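Local structure of high-affinity zinc uptake system protein znuA (Streptococcus suis, 3MFQ) at residues V59-L64 / G78-K83; E29-I34 / L50-K55. The protein probably captures zinc and related divalent metal ions outside the cell as the solute-binding component of a metal-uptake system. One frame throughout, in Å; residues are numbered along the deposited sequence.

Contact 1: V59-L64 / G78-K83; sequences VLYHGL and GVAVSK
In this worked example of parallel edge-strand pairing, segments 59-64 and 78-83 carry strands 58-61 and 79-80 (an edge strand), the two strands of the beta-alpha-beta unit whose helix is 71-77. Tyr61 is the main bump. With its CG in the crowded position between backbone N and carbonyl carbon (chi1 68°), the ring swings back over the partner strand. Ala80 CB sits over one face, 3.9 Å from the Tyr61 ring centroid, in a CH-pi contact, while Gly78 C and Val79 N lie at the ring edge. Gly78, lacking a side chain, forms the hollow, and Val59 CB settles 3.7 Å from Gly78 CA. On the other sheet face, Leu60 CD2 touches both Val79 CB and Val81 CG1, 4.0 Å from each. Three backbone bonds fix the register: Val79 N to Val59 O (2.8 Å), Tyr61 N to Val79 O and Val81 N to Tyr61 O; Tyr61 N lies above the carbonyl plane of Val79. The following loop carries His62, whose side chain is about 10 Å from the bound zinc and not a ligand. Ser82 OG donates to His62 O at 2.7 Å, so a side-chain hydroxyl satisfies a buried residue's carbonyl and extends the pairing where backbone bonding stops.

Contact 2: E29-I34 / L50-K55; sequences ERDLLI and LSKLQK
Asp31 OD2 is the best-held polar atom, gripped by one strong partner, Arg8 NH1, in a salt bridge that reaches across from the neighbouring strand 8-11; the other carboxylate oxygen, OD1, adds one weak link to Lys52. The setting is a parallel beta-alpha-beta crossover: strand 29-32 leads through helix 47-55 to strand 58-61, passing over strand 8-11, which lies between the two in the sheet. Here the helix packs against the edge strand that precedes it in the chain and against Leu33, and the backbones stay apart, Asp31 CA and Lys52 CA being the nearest such pair at 7.1 Å.

Lys52 supplies most of the helix side of the contact. Its aliphatic part leaves the helix with CG anti to the carbonyl carbon and runs nearly extended before bending at chi4 (-77°), which turns the ammonium back toward the strand. NZ then stands 3.4 Å from Asp31 OD1, a weak hydrogen bond within a salt bridge, with the two side chains crossing at about a right angle. The carboxylate is thus flanked by two positive groups, Arg8 and Lys52, which would be expected to favour its ionised form.

Beside this polar pair, Leu33 divides its two methyls between the successive helix residues Lys52 and Leu53. Its CG is anti to the carbonyl carbon. One methyl meets the lysine tip to tip, Leu33 CD2 lying 3.5 Å from Lys52 CD and 3.8 Å from Lys52 CB, so that part of the hydrocarbon of Lys52 packs on leucine while its charge is directed to Asp31. The side chains of Leu33 and Leu53 cross at about a right angle, bringing Leu33 CD1 to 3.5 Å from Leu53 CD2.

How the contacts relate
From the N terminus, the chain lays down strand 8-11, passes through helix 14-24 and reaches strand 29-32, where contact 2 begins; contact 2 closes the loop of residues 35-49 by docking helix 47-55 on the sheet edge. Strand 58-61 follows directly, and contact 1 closes a second loop, running through helix 71-77, on strand 79-80. The contacts are therefore in series, neither nesting nor crossing. They serve opposite edges of the same four-stranded parallel sheet, ordered 29-32, 8-11, 58-61, 79-80, yet their centres are only about 14 Å apart. They also touch directly, Val59 CG2 packing 3.7 Å from Leu53 O, which ties the crossover helix to the strand it precedes.

Contact 1: V59-L64 / G78-K83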
ATOM      1  N   VAL A  59      10.378   7.123 -15.750  1.00 49.27           N
ATOM      2  CA  VAL A  59      10.403   6.794 -14.330  1.00 54.43           C
ATOM      3  C   VAL A  59       9.012   6.960 -13.721  1.00 53.83           C
ATOM      4  O   VAL A  59       8.395   8.014 -13.856  1.00 55.54           O
ATOM      5  CB  VAL A  59      11.420   7.665 -13.563  1.00 59.22           C
ATOM      6  CG1 VAL A  59      11.321   7.412 -12.064  1.00 54.26           C
ATOM      7  CG2 VAL A  59      12.833   7.398 -14.061  1.00 56.81           C
ATOM      8  N   LEU A  60       8.521   5.916 -13.060  1.00 49.22           N
ATOM      9  CA  LEU A  60       7.194   5.954 -12.447  1.00 46.84           C
ATOM     10  C   LEU A  60       7.255   5.735 -10.939  1.00 49.04           C
ATOM     11  O   LEU A  60       7.965   4.848 -10.460  1.00 49.91           O
ATOM     12  CB  LEU A  60       6.272   4.915 -13.088  1.00 42.68           C
ATOM     13  CG  LEU A  60       5.731   5.244 -14.479  1.00 41.59           C
ATOM     14  CD1 LEU A  60       5.036   4.036 -15.083  1.00 39.49           C
ATOM     15  CD2 LEU A  60       4.789   6.435 -14.415  1.00 40.89           C
ATOM     16  N   TYR A  61       6.509   6.549 -10.196  1.00 52.45           N
ATOM     17  CA  TYR A  61       6.464   6.434  -8.742  1.00 51.82           C
ATOM     18  C   TYR A  61       5.104   6.844  -8.183  1.00 51.91           C
ATOM     19  O   TYR A  61       4.286   7.440  -8.884  1.00 49.82           O
ATOM     20  CB  TYR A  61       7.579   7.260  -8.097  1.00 51.12           C
ATOM     21  CG  TYR A  61       7.409   8.757  -8.242  1.00 53.02           C
ATOM     22  CD1 TYR A  61       7.550   9.376  -9.477  1.00 53.31           C
ATOM     23  CD2 TYR A  61       7.119   9.551  -7.141  1.00 54.26           C
ATOM     24  CE1 TYR A  61       7.400  10.744  -9.611  1.00 53.85           C
ATOM     25  CE2 TYR A  61       6.968  10.920  -7.267  1.00 53.43           C
ATOM     26  CZ  TYR A  61       7.108  11.511  -8.502  1.00 55.08           C
ATOM     27  OH  TYR A  61       6.956  12.874  -8.628  1.00 52.80           O
ATOM     28  N   HIS A  62       4.874   6.521  -6.914  1.00 48.74           N
ATOM     29  CA  HIS A  62       3.614   6.832  -6.249  1.00 44.79           C
ATOM     30  C   HIS A  62       3.435   8.331  -6.061  1.00 49.28           C
ATOM     31  O   HIS A  62       2.504   8.931  -6.596  1.00 51.07           O
ATOM     32  CB  HIS A  62       3.555   6.148  -4.882  1.00 44.87           C
ATOM     33  CG  HIS A  62       3.536   4.654  -4.949  1.00 45.58           C
ATOM     34  ND1 HIS A  62       4.495   3.928  -5.624  1.00 46.25           N
ATOM     35  CD2 HIS A  62       2.687   3.746  -4.413  1.00 43.35           C
ATOM     36  CE1 HIS A  62       4.228   2.639  -5.510  1.00 45.05           C
ATOM     37  NE2 HIS A  62       3.137   2.502  -4.778  1.00 44.04           N
ATOM     38  N   GLY A  63       4.336   8.931  -5.292  1.00 50.80           N
ATOM     39  CA  GLY A  63       4.212  10.328  -4.924  1.00 49.54           C
ATOM     40  C   GLY A  63       3.711  10.450  -3.500  1.00 55.27           C
ATOM     41  O   GLY A  63       3.838   9.511  -2.711  1.00 56.01           O
ATOM     42  N   LEU A  64       3.139  11.603  -3.166  1.00 57.55           N
ATOM     43  CA  LEU A  64       2.598  11.835  -1.832  1.00 53.37           C
ATOM     44  C   LEU A  64       3.643  11.556  -0.756  1.00 55.02           C
ATOM     45  O   LEU A  64       3.305  11.204   0.374  1.00 56.68           O
ATOM     46  CB  LEU A  64       1.362  10.964  -1.597  1.00 49.24           C
ATOM     47  CG  LEU A  64       0.313  10.967  -2.709  1.00 51.56           C
ATOM     48  CD1 LEU A  64      -0.913  10.176  -2.285  1.00 48.98           C
ATOM     49  CD2 LEU A  64      -0.069  12.390  -3.087  1.00 53.60           C
ATOM     50  N   GLY A  78      10.833  11.836 -12.682  1.00 63.39           N
ATOM     51  CA  GLY A  78       9.768  10.862 -12.830  1.00 60.51           C
ATOM     52  C   GLY A  78       8.350  11.396 -12.873  1.00 62.89           C
ATOM     53  O   GLY A  78       8.112  12.592 -12.702  1.00 63.33           O
ATOM     54  N   VAL A  79       7.408  10.486 -13.106  1.00 48.30           N
ATOM     55  CA  VAL A  79       5.987  10.809 -13.148  1.00 42.10           C
ATOM     56  C   VAL A  79       5.245  10.081 -12.036  1.00 41.14           C
ATOM     57  O   VAL A  79       5.240   8.852 -11.983  1.00 41.73           O
ATOM     58  CB  VAL A  79       5.359  10.392 -14.488  1.00 39.31           C
ATOM     59  CG1 VAL A  79       3.841  10.508 -14.423  1.00 38.92           C
ATOM     60  CG2 VAL A  79       5.922  11.229 -15.621  1.00 40.76           C
ATOM     61  N   ALA A  80       4.626  10.843 -11.143  1.00 46.69           N
ATOM     62  CA  ALA A  80       3.830  10.258 -10.077  1.00 44.99           C
ATOM     63  C   ALA A  80       2.503   9.788 -10.649  1.00 41.35           C
ATOM     64  O   ALA A  80       1.800  10.547 -11.317  1.00 44.69           O
ATOM     65  CB  ALA A  80       3.606  11.269  -8.967  1.00 44.44           C
ATOM     66  N   VAL A  81       2.167   8.529 -10.401  1.00 30.55           N
ATOM     67  CA  VAL A  81       0.933   7.965 -10.924  1.00 31.53           C
ATOM     68  C   VAL A  81      -0.274   8.585 -10.235  1.00 32.20           C
ATOM     69  O   VAL A  81      -1.416   8.306 -10.590  1.00 33.73           O
ATOM     70  CB  VAL A  81       0.895   6.445 -10.741  1.00 31.49           C
ATOM     71  CG1 VAL A  81       1.961   5.791 -11.603  1.00 35.46           C
ATOM     72  CG2 VAL A  81       1.094   6.086  -9.281  1.00 32.69           C
ATOM     73  N   SER A  82      -0.006   9.439  -9.255  1.00 42.85           N
ATOM     74  CA  SER A  82      -1.057  10.109  -8.503  1.00 45.46           C
ATOM     75  C   SER A  82      -1.165  11.579  -8.898  1.00 46.03           C
ATOM     76  O   SER A  82      -1.664  12.400  -8.132  1.00 49.61           O
ATOM     77  CB  SER A  82      -0.774  10.004  -7.004  1.00 43.59           C
ATOM     78  OG  SER A  82       0.437  10.663  -6.673  1.00 42.82           O
ATOM     79  N   LYS A  83      -0.696  11.908 -10.094  1.00 38.87           N
ATOM     80  CA  LYS A  83      -0.672  13.297 -10.532  1.00 41.85           C
ATOM     81  C   LYS A  83      -2.073  13.855 -10.768  1.00 43.71           C
ATOM     82  O   LYS A  83      -2.284  15.066 -10.715  1.00 41.43           O
ATOM     83  CB  LYS A  83       0.182  13.444 -11.792  1.00 40.88           C
ATOM     84  CG  LYS A  83      -0.112  12.413 -12.858  1.00 38.03           C
ATOM     85  CD  LYS A  83       0.667  12.704 -14.122  1.00 40.88           C
ATOM     86  CE  LYS A  83       0.255  14.038 -14.722  1.00 41.80           C
ATOM     87  NZ  LYS A  83       0.897  14.266 -16.045  1.00 45.62           N
TER

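Contact 2: E29-I34 / L50-K55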
ATOM      1  N   GLU A  29      11.087  -2.728 -20.469  1.00 84.99           N
ATOM      2  CA  GLU A  29      12.071  -3.315 -19.563  1.00 90.63           C
ATOM      3  C   GLU A  29      12.045  -2.642 -18.190  1.00 91.21           C
ATOM      4  O   GLU A  29      12.433  -1.483 -18.051  1.00 92.80           O
ATOM      5  CB  GLU A  29      13.470  -3.204 -20.159  1.00 92.01           C
ATOM      6  CG  GLU A  29      14.440  -4.224 -19.614  1.00 92.81           C
ATOM      7  CD  GLU A  29      14.705  -5.330 -20.606  1.00103.69           C
ATOM      8  OE1 GLU A  29      15.029  -5.010 -21.769  1.00102.94           O
ATOM      9  OE2 GLU A  29      14.590  -6.516 -20.230  1.00108.56           O
ATOM     10  N   ARG A  30      11.614  -3.379 -17.172  1.00 53.48           N
ATOM     11  CA  ARG A  30      11.357  -2.781 -15.862  1.00 57.75           C
ATOM     12  C   ARG A  30      12.552  -2.765 -14.890  1.00 59.82           C
ATOM     13  O   ARG A  30      13.237  -3.771 -14.692  1.00 59.50           O
ATOM     14  CB  ARG A  30      10.100  -3.404 -15.230  1.00 54.15           C
ATOM     15  CG  ARG A  30       8.801  -3.025 -15.970  1.00 49.45           C
ATOM     16  CD  ARG A  30       7.552  -3.727 -15.451  1.00 48.29           C
ATOM     17  NE  ARG A  30       7.462  -5.103 -15.929  1.00 53.84           N
ATOM     18  CZ  ARG A  30       8.085  -6.125 -15.356  1.00 55.18           C
ATOM     19  NH1 ARG A  30       8.843  -5.921 -14.288  1.00 57.90           N
ATOM     20  NH2 ARG A  30       7.958  -7.348 -15.847  1.00 51.54           N
ATOM     21  N   ASP A  31      12.787  -1.599 -14.293  1.00 59.35           N
ATOM     22  CA  ASP A  31      13.875  -1.417 -13.341  1.00 56.84           C
ATOM     23  C   ASP A  31      13.337  -1.125 -11.948  1.00 57.26           C
ATOM     24  O   ASP A  31      13.190   0.033 -11.557  1.00 58.77           O
ATOM     25  CB  ASP A  31      14.791  -0.280 -13.791  1.00 62.56           C
ATOM     26  CG  ASP A  31      16.184  -0.758 -14.128  1.00 69.15           C
ATOM     27  OD1 ASP A  31      16.986  -0.957 -13.190  1.00 68.46           O
ATOM     28  OD2 ASP A  31      16.475  -0.939 -15.328  1.00 68.27           O
ATOM     29  N   LEU A  32      13.038  -2.182 -11.202  1.00 55.33           N
ATOM     30  CA  LEU A  32      12.545  -2.021  -9.844  1.00 52.67           C
ATOM     31  C   LEU A  32      13.655  -1.533  -8.929  1.00 56.35           C
ATOM     32  O   LEU A  32      14.734  -2.124  -8.877  1.00 60.07           O
ATOM     33  CB  LEU A  32      11.964  -3.331  -9.317  1.00 52.92           C
ATOM     34  CG  LEU A  32      11.496  -3.274  -7.863  1.00 54.49           C
ATOM     35  CD1 LEU A  32      10.560  -2.097  -7.645  1.00 55.51           C
ATOM     36  CD2 LEU A  32      10.827  -4.575  -7.459  1.00 53.00           C
ATOM     37  N   LEU A  33      13.384  -0.451  -8.210  1.00 52.29           N
ATOM     38  CA  LEU A  33      14.376   0.139  -7.322  1.00 54.60           C
ATOM     39  C   LEU A  33      14.263  -0.435  -5.918  1.00 55.02           C
ATOM     40  O   LEU A  33      15.227  -0.972  -5.374  1.00 58.17           O
ATOM     41  CB  LEU A  33      14.212   1.657  -7.278  1.00 50.40           C
ATOM     42  CG  LEU A  33      14.057   2.329  -8.641  1.00 49.51           C
ATOM     43  CD1 LEU A  33      14.234   3.828  -8.500  1.00 49.10           C
ATOM     44  CD2 LEU A  33      15.055   1.766  -9.634  1.00 50.92           C
ATOM     45  N   ILE A  34      13.074  -0.316  -5.336  1.00 51.49           N
ATOM     46  CA  ILE A  34      12.826  -0.809  -3.989  1.00 52.58           C
ATOM     47  C   ILE A  34      12.326  -2.251  -4.023  1.00 53.08           C
ATOM     48  O   ILE A  34      11.204  -2.515  -4.455  1.00 53.22           O
ATOM     49  CB  ILE A  34      11.803   0.077  -3.252  1.00 49.87           C
ATOM     50  CG1 ILE A  34      12.206   1.550  -3.357  1.00 49.08           C
ATOM     51  CG2 ILE A  34      11.669  -0.354  -1.801  1.00 50.75           C
ATOM     52  CD1 ILE A  34      11.256   2.499  -2.671  1.00 46.96           C
ATOM     53  N   LEU A  50      20.057   6.168  -8.238  1.00 59.28           N
ATOM     54  CA  LEU A  50      20.070   7.400  -9.015  1.00 59.04           C
ATOM     55  C   LEU A  50      20.483   7.111 -10.453  1.00 59.63           C
ATOM     56  O   LEU A  50      19.987   7.737 -11.388  1.00 59.47           O
ATOM     57  CB  LEU A  50      21.006   8.438  -8.389  1.00 60.49           C
ATOM     58  CG  LEU A  50      20.544   9.138  -7.104  1.00 63.92           C
ATOM     59  CD1 LEU A  50      19.125   9.678  -7.254  1.00 60.43           C
ATOM     60  CD2 LEU A  50      20.651   8.223  -5.893  1.00 60.47           C
ATOM     61  N   SER A  51      21.388   6.153 -10.621  1.00 72.36           N
ATOM     62  CA  SER A  51      21.826   5.741 -11.946  1.00 74.01           C
ATOM     63  C   SER A  51      20.657   5.164 -12.736  1.00 74.06           C
ATOM     64  O   SER A  51      20.433   5.533 -13.887  1.00 75.25           O
ATOM     65  CB  SER A  51      22.951   4.709 -11.838  1.00 75.96           C
ATOM     66  OG  SER A  51      23.345   4.244 -13.116  1.00 80.01           O
ATOM     67  N   LYS A  52      19.916   4.260 -12.105  1.00 67.91           N
ATOM     68  CA  LYS A  52      18.743   3.648 -12.717  1.00 65.79           C
ATOM     69  C   LYS A  52      17.748   4.705 -13.192  1.00 64.58           C
ATOM     70  O   LYS A  52      17.177   4.594 -14.276  1.00 66.36           O
ATOM     71  CB  LYS A  52      18.062   2.709 -11.722  1.00 66.28           C
ATOM     72  CG  LYS A  52      18.916   1.531 -11.282  1.00 66.51           C
ATOM     73  CD  LYS A  52      18.507   1.060  -9.895  1.00 65.86           C
ATOM     74  CE  LYS A  52      19.161  -0.264  -9.527  1.00 69.96           C
ATOM     75  NZ  LYS A  52      18.502  -1.418 -10.202  1.00 70.64           N
ATOM     76  N   LEU A  53      17.541   5.726 -12.368  1.00 46.28           N
ATOM     77  CA  LEU A  53      16.634   6.813 -12.712  1.00 44.81           C
ATOM     78  C   LEU A  53      17.144   7.565 -13.928  1.00 47.54           C
ATOM     79  O   LEU A  53      16.375   7.941 -14.811  1.00 47.76           O
ATOM     80  CB  LEU A  53      16.501   7.783 -11.540  1.00 40.97           C
ATOM     81  CG  LEU A  53      15.947   7.216 -10.237  1.00 40.69           C
ATOM     82  CD1 LEU A  53      15.942   8.283  -9.159  1.00 38.07           C
ATOM     83  CD2 LEU A  53      14.550   6.665 -10.453  1.00 42.58           C
ATOM     84  N   GLN A  54      18.453   7.781 -13.957  1.00 86.31           N
ATOM     85  CA  GLN A  54      19.094   8.547 -15.017  1.00 91.53           C
ATOM     86  C   GLN A  54      19.067   7.792 -16.343  1.00 90.63           C
ATOM     87  O   GLN A  54      18.784   8.371 -17.391  1.00 87.47           O
ATOM     88  CB  GLN A  54      20.535   8.871 -14.617  1.00 98.76           C
ATOM     89  CG  GLN A  54      21.011  10.255 -15.029  1.00111.72           C
ATOM     90  CD  GLN A  54      21.510  10.304 -16.460  1.00127.54           C
ATOM     91  OE1 GLN A  54      21.496  11.357 -17.099  1.00144.15           O
ATOM     92  NE2 GLN A  54      21.960   9.163 -16.971  1.00122.29           N
ATOM     93  N   LYS A  55      19.357   6.495 -16.287  1.00 81.24           N
ATOM     94  CA  LYS A  55      19.396   5.654 -17.481  1.00 78.39           C
ATOM     95  C   LYS A  55      17.997   5.355 -18.006  1.00 74.90           C
ATOM     96  O   LYS A  55      17.835   4.879 -19.128  1.00 75.93           O
ATOM     97  CB  LYS A  55      20.112   4.334 -17.183  1.00 82.88           C
ATOM     98  CG  LYS A  55      21.566   4.473 -16.753  1.00 89.36           C
ATOM     99  CD  LYS A  55      22.162   3.110 -16.419  1.00 93.91           C
ATOM    100  CE  LYS A  55      23.629   3.214 -16.032  1.00 95.88           C
ATOM    101  NZ  LYS A  55      24.191   1.892 -15.631  1.00 92.64           N
TER